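Local coordinates for muramoyltetrapeptide carboxypeptidase (PDB 6UUK), which probably acts as a serine-type carboxypeptidase of the S66 family, cleaving muramoyl tetrapeptides of the bacterial cell wall, at residues B[166-171]-B[323-328]. Sequence-based numbering, arbitrary orientation.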
loop_
_atom_site.group_PDB
_atom_site.type_symbol
_atom_site.label_atom_id
_atom_site.label_comp_id
_atom_site.label_asym_id
_atom_site.label_seq_id
_atom_site.Cartn_x
_atom_site.Cartn_y
_atom_site.Cartn_z
ATOM N N ALA B 166 10.822 -11.208 18.977
ATOM C CA ALA B 166 11.365 -10.109 19.763
ATOM C C ALA B 166 10.268 -9.087 20.022
ATOM O O ALA B 166 9.564 -8.678 19.093
ATOM C CB ALA B 166 12.550 -9.453 19.050
ATOM N N VAL B 167 10.127 -8.679 21.278
ATOM C CA VAL B 167 9.108 -7.715 21.675
ATOM C C VAL B 167 9.664 -6.310 21.483
ATOM O O VAL B 167 10.698 -5.958 22.062
ATOM C CB VAL B 167 8.664 -7.936 23.128
ATOM C CG1 VAL B 167 7.745 -6.810 23.577
ATOM C CG2 VAL B 167 7.976 -9.283 23.273
ATOM N N SER B 168 8.982 -5.514 20.670
ATOM C CA SER B 168 9.318 -4.117 20.445
ATOM C C SER B 168 8.213 -3.235 21.016
ATOM O O SER B 168 7.187 -3.718 21.502
ATOM C CB SER B 168 9.535 -3.850 18.955
ATOM O OG SER B 168 8.425 -4.292 18.194
ATOM N N PHE B 169 8.426 -1.924 20.950
ATOM C CA PHE B 169 7.495 -0.954 21.514
ATOM C C PHE B 169 7.116 0.058 20.447
ATOM O O PHE B 169 7.985 0.746 19.903
ATOM C CB PHE B 169 8.102 -0.250 22.731
ATOM C CG PHE B 169 8.395 -1.169 23.879
ATOM C CD1 PHE B 169 7.444 -1.402 24.858
ATOM C CD2 PHE B 169 9.621 -1.806 23.978
ATOM C CE1 PHE B 169 7.712 -2.248 25.917
ATOM C CE2 PHE B 169 9.893 -2.655 25.032
ATOM C CZ PHE B 169 8.937 -2.876 26.003
ATOM N N SER B 170 5.823 0.152 20.152
ATOM C CA SER B 170 5.309 1.137 19.204
ATOM C C SER B 170 5.013 2.410 19.985
ATOM O O SER B 170 3.963 2.534 20.619
ATOM C CB SER B 170 4.073 0.605 18.490
ATOM O OG SER B 170 3.845 1.299 17.277
ATOM N N GLY B 171 5.946 3.359 19.951
ATOM C CA GLY B 171 5.819 4.572 20.720
ATOM C C GLY B 171 6.408 5.787 20.033
ATOM O O GLY B 171 6.303 5.957 18.815
ATOM N N LEU B 323 3.050 1.214 23.046
ATOM C CA LEU B 323 2.413 -0.094 22.991
ATOM C C LEU B 323 3.462 -1.169 22.765
ATOM O O LEU B 323 4.116 -1.178 21.711
ATOM C CB LEU B 323 1.363 -0.134 21.882
ATOM C CG LEU B 323 0.194 0.838 22.039
ATOM C CD1 LEU B 323 -0.759 0.743 20.857
ATOM C CD2 LEU B 323 -0.543 0.582 23.345
ATOM N N PRO B 324 3.663 -2.084 23.717
ATOM C CA PRO B 324 4.626 -3.174 23.507
ATOM C C PRO B 324 4.173 -4.146 22.430
ATOM O O PRO B 324 3.297 -4.983 22.669
ATOM C CB PRO B 324 4.694 -3.855 24.881
ATOM C CG PRO B 324 4.158 -2.843 25.848
ATOM C CD PRO B 324 3.125 -2.077 25.087
ATOM N N VAL B 325 4.763 -4.044 21.241
ATOM C CA VAL B 325 4.437 -4.966 20.157
ATOM C C VAL B 325 5.006 -6.338 20.493
ATOM O O VAL B 325 6.222 -6.502 20.650
ATOM C CB VAL B 325 4.976 -4.453 18.818
ATOM C CG1 VAL B 325 4.789 -5.505 17.738
ATOM C CG2 VAL B 325 4.280 -3.158 18.431
ATOM N N GLY B 326 4.127 -7.331 20.602
ATOM C CA GLY B 326 4.512 -8.670 20.990
ATOM C C GLY B 326 4.149 -9.045 22.410
ATOM O O GLY B 326 4.351 -10.202 22.797
ATOM N N GLY B 327 3.624 -8.108 23.191
ATOM C CA GLY B 327 3.227 -8.381 24.554
ATOM C C GLY B 327 1.903 -9.116 24.631
ATOM O O GLY B 327 1.311 -9.520 23.628
ATOM N N ARG B 328 1.434 -9.286 25.861
ATOM C CA ARG B 328 0.195 -10.003 26.153
ATOM C C ARG B 328 -0.847 -8.971 26.570
ATOM O O ARG B 328 -0.808 -8.452 27.689
ATOM C CB ARG B 328 0.430 -11.048 27.237
ATOM C CG ARG B 328 -0.780 -11.897 27.584
ATOM C CD ARG B 328 -0.368 -13.017 28.523
ATOM N NE ARG B 328 0.406 -12.508 29.653
ATOM C CZ ARG B 328 1.242 -13.242 30.379
ATOM N NH1 ARG B 328 1.424 -14.524 30.092
ATOM N NH2 ARG B 328 1.903 -12.694 31.390
#
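Strands 168-170 and 323-325 pair at the edge of a mixed sheet, where 323-325, from the C-terminal family region, adds antiparallel to the otherwise parallel strands of the N-terminal region. Ser168 pairs with Val325 and Ser170 with Leu323, both hydrogen-bonded. Ser170 N reaches Leu323 O at 2.7 Å, and Leu323 N returns to Ser170 O at 2.9 Å in a nearly straight bond (177°). Between them Phe169 and Pro324 form a non-hydrogen-bonded pair, the CD1-CE1 side of the phenyl ring crossing the proline at a slant. Phe169 CE1 is 3.6 Å from Pro324 CB. On the other face, Ser170 CB meets Val325 CG2 at 3.8 Å. A type II turn from Pro324 to Gly327 overlaps the strand end. Val167 leans over it: CG1, anti to the backbone N (chi1 172°), lies 3.3 Å from Val325 O, while CG2 faces Gly326 O at 3.8 Å. An alanine in place of Val167 would probably open a gap where the two gamma methyls sat over these carbonyls. Phe169 and Pro324 lie against helix 185-196, and Val325 against helix 155-163. Ser170, near the predicted charge-relay Glu246, touches Phe244 of strand 242-248. Strand 168-170 also runs parallel to strand 147-150, while 323-325 leads into strand 328-333 of the second sheet.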